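Local coordinates for protein CRISPR-associated endonuclease Cas12b (Alicyclobacillus acidoterrestris, PDB 5U31) that uses a guide RNA to recognise PAM-bearing target DNA and cleaves it with a metal-dependent RuvC nuclease domain as part of bacterial CRISPR immunity, at residues His27-Asn31 with Ala386-Trp392; Glu18-Leu23 with Leu424-Glu428. The protein carries 3 engineered substitutions. All coordinates share one frame. Numbering follows the deposited sequence.

Interaction 1. Residues His27-Asn31 with Ala386-Trp392. With nucleotides of chain B.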
# COMPACT_ATOMS: atom_id res chain seq x y z
N HIS A 27 9.56 17.64 26.34
CA HIS A 27 9.81 16.83 25.16
C HIS A 27 11.29 16.49 25.02
O HIS A 27 11.64 15.34 24.73
CB HIS A 27 9.30 17.55 23.91
CG HIS A 27 9.67 16.88 22.63
ND1 HIS A 27 8.97 15.82 22.12
CD2 HIS A 27 10.69 17.12 21.76
CE1 HIS A 27 9.53 15.43 20.98
NE2 HIS A 27 10.57 16.20 20.75
N LYS A 28 12.18 17.47 25.22
CA LYS A 28 13.61 17.19 25.14
C LYS A 28 14.06 16.26 26.26
O LYS A 28 15.00 15.48 26.07
CB LYS A 28 14.42 18.49 25.21
CG LYS A 28 14.08 19.51 24.15
CD LYS A 28 15.15 20.60 24.09
CE LYS A 28 15.50 21.14 25.47
NZ LYS A 28 16.72 21.99 25.44
N GLU A 29 13.43 16.35 27.43
CA GLU A 29 13.81 15.51 28.56
C GLU A 29 13.45 14.05 28.30
O GLU A 29 14.28 13.15 28.52
CB GLU A 29 13.13 16.00 29.83
CG GLU A 29 13.66 17.33 30.37
CD GLU A 29 15.09 17.23 30.83
OE1 GLU A 29 15.44 16.18 31.39
OE2 GLU A 29 15.86 18.19 30.63
N VAL A 30 12.23 13.79 27.85
CA VAL A 30 11.80 12.42 27.64
C VAL A 30 12.60 11.78 26.50
O VAL A 30 12.92 10.59 26.54
CB VAL A 30 10.28 12.36 27.37
CG1 VAL A 30 9.86 10.95 27.02
CG2 VAL A 30 9.53 12.83 28.60
N ASN A 31 12.95 12.57 25.49
CA ASN A 31 13.81 12.04 24.44
C ASN A 31 15.21 11.75 24.97
O ASN A 31 15.80 10.71 24.65
CB ASN A 31 13.87 13.01 23.26
CG ASN A 31 12.65 12.93 22.39
OD1 ASN A 31 12.55 12.07 21.53
ND2 ASN A 31 11.70 13.84 22.62
N ALA A 386 15.61 14.30 20.01
CA ALA A 386 14.51 15.22 20.28
C ALA A 386 14.00 15.90 19.01
O ALA A 386 12.84 16.30 18.95
CB ALA A 386 14.94 16.27 21.30
N THR A 387 14.85 16.03 17.98
CA THR A 387 14.46 16.74 16.77
C THR A 387 14.56 15.90 15.50
O THR A 387 13.83 16.18 14.54
CB THR A 387 15.32 18.00 16.57
OG1 THR A 387 16.65 17.63 16.22
CG2 THR A 387 15.35 18.82 17.85
N ALA A 388 15.44 14.90 15.45
CA ALA A 388 15.63 14.11 14.23
C ALA A 388 14.75 12.87 14.22
O ALA A 388 14.08 12.58 13.23
CB ALA A 388 17.10 13.72 14.08
N HIS A 389 14.76 12.11 15.32
CA HIS A 389 13.95 10.91 15.46
C HIS A 389 13.20 11.00 16.78
O HIS A 389 13.55 10.33 17.76
CB HIS A 389 14.82 9.65 15.39
CG HIS A 389 15.67 9.59 14.17
ND1 HIS A 389 15.16 9.33 12.91
CD2 HIS A 389 17.00 9.76 14.00
CE1 HIS A 389 16.14 9.33 12.03
NE2 HIS A 389 17.27 9.59 12.66
N PRO A 390 12.16 11.83 16.85
CA PRO A 390 11.52 12.10 18.14
C PRO A 390 10.59 10.98 18.57
O PRO A 390 9.89 10.37 17.77
CB PRO A 390 10.74 13.39 17.87
CG PRO A 390 10.41 13.32 16.43
CD PRO A 390 11.58 12.64 15.76
N ILE A 391 10.61 10.72 19.87
CA ILE A 391 9.50 10.06 20.52
C ILE A 391 8.76 11.12 21.32
O ILE A 391 9.21 12.25 21.47
CB ILE A 391 9.97 8.86 21.39
CG1 ILE A 391 11.09 9.28 22.35
CG2 ILE A 391 10.40 7.71 20.50
CD1 ILE A 391 10.59 9.77 23.69
N TRP A 392 7.57 10.77 21.81
CA TRP A 392 6.69 11.74 22.44
C TRP A 392 6.41 11.33 23.88
O TRP A 392 6.26 10.14 24.17
CB TRP A 392 5.39 11.88 21.65
CG TRP A 392 5.61 11.88 20.16
CD1 TRP A 392 5.37 10.85 19.30
CD2 TRP A 392 6.16 12.94 19.38
NE1 TRP A 392 5.73 11.22 18.03
CE2 TRP A 392 6.21 12.50 18.05
CE3 TRP A 392 6.61 14.23 19.68
CZ2 TRP A 392 6.69 13.29 17.01
CZ3 TRP A 392 7.08 15.03 18.65
CH2 TRP A 392 7.12 14.55 17.33
P G B 95 0.74 9.73 13.35
OP1 G B 95 1.18 11.14 13.18
OP2 G B 95 0.75 8.79 12.19
O5' G B 95 1.58 9.07 14.52
C5' G B 95 1.78 9.77 15.75
C4' G B 95 2.80 9.07 16.60
O4' G B 95 2.23 7.87 17.16
C3' G B 95 4.03 8.59 15.87
O3' G B 95 4.97 9.62 15.65
C2' G B 95 4.53 7.45 16.75
O2' G B 95 5.27 7.94 17.85
C1' G B 95 3.22 6.87 17.28
N9 G B 95 2.76 5.66 16.57
C8 G B 95 1.79 5.57 15.60
N7 G B 95 1.60 4.34 15.20
C5 G B 95 2.48 3.58 15.95
C6 G B 95 2.74 2.18 15.97
O6 G B 95 2.21 1.29 15.29
N1 G B 95 3.72 1.85 16.89
C2 G B 95 4.37 2.75 17.70
N2 G B 95 5.29 2.24 18.53
N3 G B 95 4.15 4.05 17.70
C4 G B 95 3.20 4.39 16.80
P A B 96 5.92 9.55 14.36
OP1 A B 96 6.58 10.86 14.15
OP2 A B 96 5.09 8.95 13.29
O5' A B 96 7.04 8.51 14.80
C5' A B 96 7.85 8.78 15.93
C4' A B 96 8.63 7.57 16.35
O4' A B 96 7.72 6.54 16.82
C3' A B 96 9.43 6.87 15.26
O3' A B 96 10.66 7.50 14.96
C2' A B 96 9.58 5.47 15.82
O2' A B 96 10.58 5.45 16.83
C1' A B 96 8.22 5.26 16.48
N9 A B 96 7.25 4.60 15.58
C8 A B 96 6.33 5.19 14.75
N7 A B 96 5.61 4.32 14.08
C5 A B 96 6.09 3.08 14.49
C6 A B 96 5.75 1.76 14.15
N6 A B 96 4.80 1.43 13.29
N1 A B 96 6.42 0.76 14.75
C2 A B 96 7.38 1.07 15.62
N3 A B 96 7.80 2.27 16.02
C4 A B 96 7.10 3.25 15.41
P A B 97 11.25 7.46 13.47
OP1 A B 97 12.34 8.46 13.35
OP2 A B 97 10.13 7.51 12.51
O5' A B 97 11.94 6.03 13.37
C5' A B 97 13.00 5.69 14.23
C4' A B 97 13.09 4.20 14.43
O4' A B 97 11.83 3.68 14.91
C3' A B 97 13.36 3.39 13.19
O3' A B 97 14.72 3.41 12.80
C2' A B 97 12.85 2.01 13.59
O2' A B 97 13.77 1.37 14.45
C1' A B 97 11.61 2.39 14.39
N9 A B 97 10.43 2.42 13.52
C8 A B 97 9.84 3.50 12.91
N7 A B 97 8.80 3.19 12.17
C5 A B 97 8.73 1.80 12.27
C6 A B 97 7.85 0.86 11.71
N6 A B 97 6.84 1.16 10.89
N1 A B 97 8.05 -0.44 12.02
C2 A B 97 9.06 -0.75 12.83
N3 A B 97 9.95 0.04 13.42
C4 A B 97 9.72 1.32 13.09

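Interaction 2. Residues Glu18-Leu23 with Leu424-Glu428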
# COMPACT_ATOMS: atom_id res chain seq x y z
N GLU A 18 4.89 30.20 29.46
CA GLU A 18 5.70 29.46 30.42
C GLU A 18 5.38 27.97 30.37
O GLU A 18 6.25 27.14 30.64
CB GLU A 18 5.48 30.04 31.83
CG GLU A 18 4.11 29.77 32.47
CD GLU A 18 2.96 30.61 31.91
OE1 GLU A 18 1.79 30.25 32.16
OE2 GLU A 18 3.23 31.62 31.24
N ILE A 19 4.15 27.61 30.00
CA ILE A 19 3.79 26.20 29.87
C ILE A 19 4.21 25.66 28.51
O ILE A 19 4.58 24.48 28.40
CB ILE A 19 2.28 26.04 30.12
CG1 ILE A 19 1.97 26.23 31.61
CG2 ILE A 19 1.78 24.69 29.62
CD1 ILE A 19 0.62 26.86 31.84
N ARG A 20 4.16 26.48 27.46
CA ARG A 20 4.60 26.03 26.15
C ARG A 20 6.08 25.65 26.18
O ARG A 20 6.47 24.60 25.67
CB ARG A 20 4.33 27.12 25.10
CG ARG A 20 4.94 26.82 23.74
CD ARG A 20 4.79 27.98 22.77
NE ARG A 20 3.56 27.89 21.98
CZ ARG A 20 2.54 28.73 22.09
NH1 ARG A 20 1.46 28.58 21.33
NH2 ARG A 20 2.62 29.74 22.95
N ALA A 21 6.91 26.51 26.78
CA ALA A 21 8.32 26.17 26.94
C ALA A 21 8.50 24.98 27.87
O ALA A 21 9.48 24.24 27.75
CB ALA A 21 9.09 27.37 27.47
N GLY A 22 7.57 24.78 28.81
CA GLY A 22 7.64 23.61 29.66
C GLY A 22 7.32 22.34 28.90
O GLY A 22 7.99 21.31 29.09
N LEU A 23 6.31 22.38 28.04
CA LEU A 23 6.00 21.23 27.19
C LEU A 23 7.17 20.91 26.27
O LEU A 23 7.48 19.73 26.04
CB LEU A 23 4.74 21.50 26.38
CG LEU A 23 3.43 21.59 27.16
CD1 LEU A 23 2.32 22.09 26.26
CD2 LEU A 23 3.08 20.24 27.70
N LEU A 424 3.24 18.59 35.09
CA LEU A 424 3.78 19.17 33.87
C LEU A 424 5.06 19.91 34.22
O LEU A 424 5.53 19.88 35.36
CB LEU A 424 2.75 20.09 33.21
CG LEU A 424 2.81 20.24 31.70
CD1 LEU A 424 2.49 18.92 31.02
CD2 LEU A 424 1.83 21.32 31.26
N LEU A 425 5.63 20.57 33.22
CA LEU A 425 6.82 21.39 33.40
C LEU A 425 6.47 22.83 33.09
O LEU A 425 5.73 23.12 32.14
CB LEU A 425 7.96 20.92 32.51
CG LEU A 425 8.59 19.60 32.92
CD1 LEU A 425 9.88 19.40 32.15
CD2 LEU A 425 8.85 19.59 34.42
N LYS A 426 7.01 23.74 33.89
CA LYS A 426 6.82 25.17 33.69
C LYS A 426 8.19 25.82 33.66
O LYS A 426 9.08 25.44 34.43
CB LYS A 426 5.96 25.75 34.81
CG LYS A 426 5.39 27.11 34.50
CD LYS A 426 3.90 27.14 34.79
CE LYS A 426 3.59 27.49 36.24
NZ LYS A 426 2.12 27.46 36.47
N VAL A 427 8.38 26.77 32.76
CA VAL A 427 9.68 27.41 32.55
C VAL A 427 9.51 28.91 32.72
O VAL A 427 8.72 29.53 32.00
CB VAL A 427 10.28 27.06 31.18
CG1 VAL A 427 11.59 27.80 30.98
CG2 VAL A 427 10.50 25.56 31.07
N GLU A 428 10.25 29.49 33.66
CA GLU A 428 10.18 30.92 33.96
C GLU A 428 11.60 31.45 34.07
O GLU A 428 12.34 31.06 34.97
CB GLU A 428 9.42 31.18 35.26
CG GLU A 428 8.21 30.28 35.50
CD GLU A 428 7.95 30.04 36.98
OE1 GLU A 428 8.34 30.91 37.80
OE2 GLU A 428 7.38 28.98 37.33

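Interaction 1. Residues His27-Asn31 with Ala386-Trp392
A buried, polar helix-to-loop contact joins the first helix of the REC1 domain to the loop that crosses from REC1 into WED-II, and the far side of that loop rests on the guide RNA. It illustrates how an irregular segment can be held by side chains satisfying its backbone groups. Asn-31 is the clearest case: its OD1 accepts a hydrogen bond from Ile-391 N at 2.9 Å, while its ND2 donates to Ile-391 O at 3.2 Å, so one carboxamide reads both polar backbone atoms of a single residue. The same ND2 also donates to His-27 O, 2.6 Å away, which ties the amide to its own helix. One turn earlier, His-27 NE2 donates to Ala-386 O at 2.9 Å, and its ring lies obliquely against the indole of Trp-392, with CE1 3.4 Å from CZ3. Apolar contact is limited but well placed, Val-30 CG1 meeting Ile-391 CD1 at 3.6 Å beside helix 216-257. Toward the RNA, Trp-392 NE1 donates to O3' of G95 of chain B at 3.0 Å, and His-389 ND1 donates to OP1 of A97 of chain B, also at 3.0 Å. Both bonds go to the sugar-phosphate backbone, so these two contacts of the loop follow the path of the sgRNA and do not depend on its base identities.

Interaction 2. Residues Glu18-Leu23 with Leu424-Glu428
Leucine and isoleucine side chains form the apolar centre where helix 17-45 of REC1 packs on a β-hairpin of the WED-II domain, made of strands 424-428 and 431-435. Leu-424 touches both Ile-19 and Leu-23: its CD2 is 3.7 Å from Ile-19 CG2, and its CD1 is 3.6 Å from Leu-23 CD2, with Leu-424 CD2 close by at 3.9 Å from that same atom. Val-438, on the following strand 437-441, touches both Leu-424 and Ile-19 and extends this patch. Further along the strand, Val-427 points toward the helix and packs on Ala-21, their CB atoms 3.9 Å apart. Between these two apolar contacts sits Gly-22, and it explains how the elements come so close, with segment axes approaching to 5.6 Å at an angle of 121°. A β-carbon here would fall 1.7 Å from Leu-425 O, a clash; the bare CA instead makes a CA-H...O contact with that oxygen at 3.2 Å. The absence of a side chain at Gly-22 thus lets the strand's backbone, and not just its side chains, reach the helical surface. Outward, the aliphatic part of Lys-426 covers the first turn, its CD 3.5 Å from CG of Glu-18. Behind the contact, Lys-426 pairs through its backbone with Arg-433 of the partner strand, and Glu-428 forms a salt bridge with the same arginine. The polar edge closes at Glu-18, whose carbonyl O, already the acceptor of a weak 3.3 Å helical bond from Gly-22 N, also receives a hydrogen bond from Val-427 N at 3.0 Å.

Segments 18-23 and 27-31 follow closely on helix 17-45, their nearest ends one turn apart, and the two contact centres lie 16 Å from each other. Interaction 1 is nested within the chain loop closed by interaction 2. The same helix meets WED-II at its entry and again at its hairpin. The general principle is that one helix can join two domains by different chemistries: side-chain-to-backbone hydrogen bonds in 27-31 with 386-392, close apolar and backbone approach in 18-23 with 424-428. Only the former touches the guide RNA; the latter stays about 9 Å from nucleic acid at nearest atoms. The sgRNA-binding Tyr-502 lies about 9 Å, between side chains, from both Trp-392 and Leu-23.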